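Local coordinates for protein methylocystis parvus OBBP MbnE (Methylocystis parvus OBBP, PDB 5ICQ) that probably binds the copper-chelating peptide methanobactin in the periplasm, acting as the solute-binding protein of its transport machinery, at residues A[63-68]-A[237-242]; A[261-266]-A[599-604]. One frame throughout, in Å; residues are numbered along the deposited sequence.

Both contacts reach the same four-stranded mixed sheet: contact 1 joins two of its strands, while contact 2 lays a loop near the C-terminus on it. In contact 1 strand 262-268 lies between strands 65-71 and 237-242, so segments 63-68 and 237-242 meet mainly through the ends of side chains that reach past this middle strand. Contact 2 uses the other side of the same strand, where Ile263 and Leu265 receive the loop 599-604. The first is a surface contact made of arginines, a leucine and a sulfate; the second is buried and aliphatic. Their centres lie about 6 Å apart, and the acidic side chains of strand 262-268 serve the arginines of contact 1.

Contact 1: A[63-68]-A[237-242]; sequences GGRLRV and RLLLKR. With SO4 (sulfate ion), chain B.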
loop_
_atom_site.group_PDB
_atom_site.type_symbol
_atom_site.label_atom_id
_atom_site.label_comp_id
_atom_site.label_asym_id
_atom_site.label_seq_id
_atom_site.Cartn_x
_atom_site.Cartn_y
_atom_site.Cartn_z
ATOM N N GLY A 63 -13.290 -8.828 26.427
ATOM C CA GLY A 63 -14.383 -9.775 26.323
ATOM C C GLY A 63 -15.104 -9.675 24.993
ATOM O O GLY A 63 -14.907 -8.750 24.207
ATOM N N GLY A 64 -15.952 -10.671 24.757
ATOM C CA GLY A 64 -16.864 -10.653 23.633
ATOM C C GLY A 64 -16.271 -11.241 22.365
ATOM O O GLY A 64 -15.068 -11.489 22.246
ATOM N N ARG A 65 -17.153 -11.477 21.392
ATOM C CA ARG A 65 -16.771 -12.000 20.089
ATOM C C ARG A 65 -16.964 -10.925 19.030
ATOM O O ARG A 65 -18.057 -10.362 18.908
ATOM C CB ARG A 65 -17.597 -13.236 19.729
ATOM C CG ARG A 65 -17.413 -13.709 18.280
ATOM C CD ARG A 65 -18.198 -15.000 17.970
ATOM N NE ARG A 65 -17.707 -16.147 18.734
ATOM C CZ ARG A 65 -17.946 -17.416 18.416
ATOM N NH1 ARG A 65 -18.665 -17.703 17.338
ATOM N NH2 ARG A 65 -17.462 -18.403 19.170
ATOM N N LEU A 66 -15.915 -10.645 18.263
ATOM C CA LEU A 66 -16.041 -9.778 17.092
ATOM C C LEU A 66 -16.348 -10.631 15.871
ATOM O O LEU A 66 -15.661 -11.623 15.618
ATOM C CB LEU A 66 -14.760 -8.980 16.849
ATOM C CG LEU A 66 -14.683 -8.127 15.572
ATOM C CD1 LEU A 66 -15.673 -6.946 15.628
ATOM C CD2 LEU A 66 -13.251 -7.632 15.359
ATOM N N ARG A 67 -17.374 -10.248 15.111
ATOM C CA ARG A 67 -17.709 -10.932 13.870
ATOM C C ARG A 67 -17.245 -10.059 12.715
ATOM O O ARG A 67 -17.786 -8.965 12.493
ATOM C CB ARG A 67 -19.204 -11.233 13.766
ATOM C CG ARG A 67 -19.696 -12.329 14.716
ATOM C CD ARG A 67 -20.129 -11.738 16.044
ATOM N NE ARG A 67 -20.982 -10.575 15.834
ATOM C CZ ARG A 67 -22.279 -10.630 15.557
ATOM N NH1 ARG A 67 -22.897 -11.803 15.471
ATOM N NH2 ARG A 67 -22.959 -9.505 15.371
ATOM N N VAL A 68 -16.249 -10.564 11.988
ATOM C CA VAL A 68 -15.608 -9.903 10.858
ATOM C C VAL A 68 -16.046 -10.606 9.581
ATOM O O VAL A 68 -16.142 -11.840 9.544
ATOM C CB VAL A 68 -14.073 -9.962 11.018
ATOM C CG1 VAL A 68 -13.369 -9.604 9.726
ATOM C CG2 VAL A 68 -13.626 -9.052 12.151
ATOM N N ARG A 237 -14.841 -19.989 7.478
ATOM C CA ARG A 237 -14.608 -19.196 8.678
ATOM C C ARG A 237 -13.275 -19.574 9.303
ATOM O O ARG A 237 -12.801 -20.705 9.173
ATOM C CB ARG A 237 -15.745 -19.357 9.699
ATOM C CG ARG A 237 -15.872 -20.726 10.340
ATOM C CD ARG A 237 -15.232 -20.765 11.732
ATOM N NE ARG A 237 -15.998 -19.994 12.706
ATOM C CZ ARG A 237 -16.580 -20.504 13.787
ATOM N NH1 ARG A 237 -16.487 -21.802 14.062
ATOM N NH2 ARG A 237 -17.246 -19.707 14.606
ATOM N N LEU A 238 -12.678 -18.590 9.971
ATOM C CA LEU A 238 -11.514 -18.776 10.827
ATOM C C LEU A 238 -11.870 -18.185 12.183
ATOM O O LEU A 238 -12.255 -17.015 12.261
ATOM C CB LEU A 238 -10.288 -18.085 10.227
ATOM C CG LEU A 238 -9.042 -18.022 11.109
ATOM C CD1 LEU A 238 -8.559 -19.432 11.401
ATOM C CD2 LEU A 238 -7.939 -17.183 10.445
ATOM N N LEU A 239 -11.802 -18.993 13.235
ATOM C CA LEU A 239 -12.121 -18.536 14.584
ATOM C C LEU A 239 -10.841 -18.415 15.401
ATOM O O LEU A 239 -10.108 -19.399 15.576
ATOM C CB LEU A 239 -13.104 -19.473 15.283
ATOM C CG LEU A 239 -13.468 -19.061 16.721
ATOM C CD1 LEU A 239 -14.269 -17.756 16.751
ATOM C CD2 LEU A 239 -14.222 -20.175 17.452
ATOM N N LEU A 240 -10.585 -17.215 15.899
ATOM C CA LEU A 240 -9.468 -16.936 16.785
ATOM C C LEU A 240 -9.985 -16.802 18.208
ATOM O O LEU A 240 -11.039 -16.211 18.437
ATOM C CB LEU A 240 -8.762 -15.642 16.383
ATOM C CG LEU A 240 -8.298 -15.568 14.935
ATOM C CD1 LEU A 240 -7.554 -14.264 14.707
ATOM C CD2 LEU A 240 -7.426 -16.778 14.606
ATOM N N LYS A 241 -9.244 -17.349 19.160
ATOM C CA LYS A 241 -9.621 -17.267 20.561
ATOM C C LYS A 241 -8.410 -16.803 21.355
ATOM O O LYS A 241 -7.288 -17.246 21.096
ATOM C CB LYS A 241 -10.124 -18.628 21.073
ATOM C CG LYS A 241 -10.532 -18.628 22.525
ATOM C CD LYS A 241 -11.341 -19.873 22.847
ATOM C CE LYS A 241 -11.852 -19.851 24.277
ATOM N NZ LYS A 241 -12.572 -21.124 24.587
ATOM N N ARG A 242 -8.637 -15.915 22.320
ATOM C CA ARG A 242 -7.527 -15.357 23.074
ATOM C C ARG A 242 -6.727 -16.465 23.752
ATOM O O ARG A 242 -7.289 -17.447 24.244
ATOM C CB ARG A 242 -8.040 -14.382 24.135
ATOM C CG ARG A 242 -6.943 -13.912 25.081
ATOM C CD ARG A 242 -7.486 -13.179 26.298
ATOM N NE ARG A 242 -8.503 -12.192 25.945
ATOM C CZ ARG A 242 -8.242 -11.023 25.378
ATOM N NH1 ARG A 242 -6.980 -10.703 25.085
ATOM N NH2 ARG A 242 -9.231 -10.186 25.108
HETATM S S SO4 B . -18.908 -21.516 17.327
HETATM O O1 SO4 B . -17.921 -22.543 17.638
HETATM O O2 SO4 B . -19.406 -21.676 15.966
HETATM O O3 SO4 B . -20.038 -21.609 18.250
HETATM O O4 SO4 B . -18.271 -20.216 17.466
#
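Arg65 leaves its strand extended, CG anti to the backbone N (chi1 171°), and bends only at chi3, while Arg237 has chi1 near 68° and bends at both chi2 and chi3; the two side chains thus cross at about a right angle and bring NH1 of Arg65 to 3.7 Å from NH2 of Arg237. The two guanidinium planes are turned 66° apart, with Arg65 NH1 at the edge of the Arg237 group. A sulfate, probably from the crystallisation liquor, joins them. Its O4 accepts a forked, bent pair of bonds from Arg65 NH1 (2.5 Å) and NH2 (2.6 Å), and a straighter one from Arg237 NH2 at 3.1 Å; the same NH2 also reaches O2 of the sulfate. Leu239 fills the angle between the arginines: its CD1 lies over the centre of the Arg65 guanidinium, 4.0 Å above the plane, and its CB over that of Arg237. Salt bridges outside the pair hold both arginines: Arg237 NH1 to Asp231, Arg237 NE to Asp264, and Arg65 NH2 to Glu262 of the strand between. With an alanine in place of Arg237, Asp231 and Asp264 would probably be left without this cationic mate, and the sulfate without the NH2 bonds to O4 and O2. The sulfate and the three carboxylates probably balance the charge of the two guanidinium groups, so this patch can hold an anion, here a sulfate, without implying a natural ligand.

Contact 2: A[261-266]-A[599-604]; sequences DEIDLQ and GPTLES
Thr601 CG2 fits between two aliphatic side chains of the strand, 3.8 Å from Leu265 CD2 and 3.9 Å from Ile263 CG2. Ile263 meets the threonine with both branches: besides CG2, its CD1 comes to 3.9 Å from Thr601 CB, and the two side chains cross at about a right angle. The threonine turns its methyl to the strand because CG2 stands anti to its own carbonyl carbon, with OG1 between the backbone N and the carbonyl carbon (chi1 63°), where it hydrogen-bonds with Asn94 ND2. No hydrogen bond passes between the two segments, so the contact rests on aliphatic packing alone. Thr601 sits in a type I beta turn from Gly599 to Leu602, closed by Leu602 N to Gly599 O at 3.2 Å, and this turn near the C-terminus packs on one side of the mixed sheet, against its inner strand 262-268. Ile263 and Leu265 are fixed in turn by the neighbouring strands: Ile263 is paired by backbone bonding with Leu240, while Leu265 packs on Leu240 and on Leu70. Further along the turn, Leu602 extends the packing to Leu66 of strand 65-71.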
loop_
_atom_site.group_PDB
_atom_site.type_symbol
_atom_site.label_atom_id
_atom_site.label_comp_id
_atom_site.label_asym_id
_atom_site.label_seq_id
_atom_site.Cartn_x
_atom_site.Cartn_y
_atom_site.Cartn_z
ATOM N N ASP A 261 -12.412 -11.344 23.176
ATOM C CA ASP A 261 -11.997 -12.682 23.584
ATOM C C ASP A 261 -11.936 -13.626 22.393
ATOM O O ASP A 261 -11.152 -14.582 22.398
ATOM C CB ASP A 261 -12.941 -13.233 24.657
ATOM C CG ASP A 261 -12.670 -12.643 26.047
ATOM O OD1 ASP A 261 -11.613 -11.997 26.242
ATOM O OD2 ASP A 261 -13.505 -12.845 26.956
ATOM N N GLU A 262 -12.728 -13.358 21.357
ATOM C CA GLU A 262 -12.781 -14.193 20.168
ATOM C C GLU A 262 -12.986 -13.310 18.953
ATOM O O GLU A 262 -13.675 -12.290 19.025
ATOM C CB GLU A 262 -13.931 -15.218 20.224
ATOM C CG GLU A 262 -13.705 -16.375 21.181
ATOM C CD GLU A 262 -14.994 -17.081 21.548
ATOM O OE1 GLU A 262 -15.125 -17.502 22.715
ATOM O OE2 GLU A 262 -15.880 -17.203 20.675
ATOM N N ILE A 263 -12.402 -13.724 17.833
ATOM C CA ILE A 263 -12.589 -13.054 16.552
ATOM C C ILE A 263 -13.010 -14.111 15.543
ATOM O O ILE A 263 -12.256 -15.058 15.291
ATOM C CB ILE A 263 -11.317 -12.351 16.066
ATOM C CG1 ILE A 263 -10.831 -11.346 17.118
ATOM C CG2 ILE A 263 -11.600 -11.675 14.707
ATOM C CD1 ILE A 263 -9.410 -10.893 16.896
ATOM N N ASP A 264 -14.192 -13.943 14.956
ATOM C CA ASP A 264 -14.716 -14.887 13.970
ATOM C C ASP A 264 -14.663 -14.229 12.599
ATOM O O ASP A 264 -15.421 -13.289 12.322
ATOM C CB ASP A 264 -16.139 -15.311 14.326
ATOM C CG ASP A 264 -16.679 -16.393 13.391
ATOM O OD1 ASP A 264 -15.867 -17.113 12.766
ATOM O OD2 ASP A 264 -17.916 -16.524 13.284
ATOM N N LEU A 265 -13.753 -14.706 11.750
ATOM C CA LEU A 265 -13.571 -14.167 10.406
ATOM C C LEU A 265 -14.370 -15.031 9.438
ATOM O O LEU A 265 -14.001 -16.180 9.181
ATOM C CB LEU A 265 -12.095 -14.139 10.008
ATOM C CG LEU A 265 -11.193 -13.230 10.856
ATOM C CD1 LEU A 265 -10.522 -14.018 11.974
ATOM C CD2 LEU A 265 -10.151 -12.521 10.003
ATOM N N GLN A 266 -15.448 -14.476 8.893
ATOM C CA GLN A 266 -16.330 -15.201 7.983
ATOM C C GLN A 266 -16.146 -14.692 6.561
ATOM O O GLN A 266 -16.069 -13.480 6.334
ATOM C CB GLN A 266 -17.796 -15.042 8.380
ATOM C CG GLN A 266 -18.125 -15.403 9.807
ATOM C CD GLN A 266 -19.583 -15.122 10.121
ATOM O OE1 GLN A 266 -20.407 -15.037 9.215
ATOM N NE2 GLN A 266 -19.905 -14.979 11.400
ATOM N N GLY A 599 -6.920 -2.432 11.070
ATOM C CA GLY A 599 -6.642 -3.769 10.594
ATOM C C GLY A 599 -7.923 -4.553 10.400
ATOM O O GLY A 599 -8.991 -4.151 10.869
ATOM N N PRO A 600 -7.844 -5.700 9.719
ATOM C CA PRO A 600 -9.071 -6.469 9.451
ATOM C C PRO A 600 -9.754 -6.982 10.707
ATOM O O PRO A 600 -10.973 -7.202 10.683
ATOM C CB PRO A 600 -8.578 -7.625 8.564
ATOM C CG PRO A 600 -7.118 -7.760 8.910
ATOM C CD PRO A 600 -6.641 -6.359 9.180
ATOM N N THR A 601 -9.028 -7.163 11.814
ATOM C CA THR A 601 -9.646 -7.646 13.043
ATOM C C THR A 601 -9.745 -6.570 14.119
ATOM O O THR A 601 -10.002 -6.900 15.286
ATOM C CB THR A 601 -8.882 -8.856 13.586
ATOM O OG1 THR A 601 -7.553 -8.459 13.932
ATOM C CG2 THR A 601 -8.824 -9.969 12.534
ATOM N N LEU A 602 -9.555 -5.300 13.762
ATOM C CA LEU A 602 -9.868 -4.170 14.649
ATOM C C LEU A 602 -9.155 -4.299 15.998
ATOM O O LEU A 602 -9.773 -4.258 17.067
ATOM C CB LEU A 602 -11.385 -4.054 14.846
ATOM C CG LEU A 602 -12.216 -3.969 13.559
ATOM C CD1 LEU A 602 -13.713 -3.787 13.885
ATOM C CD2 LEU A 602 -11.726 -2.850 12.663
ATOM N N GLU A 603 -7.822 -4.436 15.936
ATOM C CA GLU A 603 -7.063 -4.705 17.160
ATOM C C GLU A 603 -7.242 -3.627 18.227
ATOM O O GLU A 603 -7.091 -3.922 19.420
ATOM C CB GLU A 603 -5.574 -4.871 16.851
ATOM C CG GLU A 603 -4.976 -3.771 16.029
ATOM C CD GLU A 603 -4.817 -4.181 14.572
ATOM O OE1 GLU A 603 -5.764 -4.782 14.004
ATOM O OE2 GLU A 603 -3.731 -3.921 14.004
ATOM N N SER A 604 -7.532 -2.378 17.846
ATOM C CA SER A 604 -7.708 -1.338 18.864
ATOM C C SER A 604 -9.149 -1.186 19.355
ATOM O O SER A 604 -9.382 -0.451 20.323
ATOM C CB SER A 604 -7.212 0.021 18.342
ATOM O OG SER A 604 -8.033 0.494 17.284
#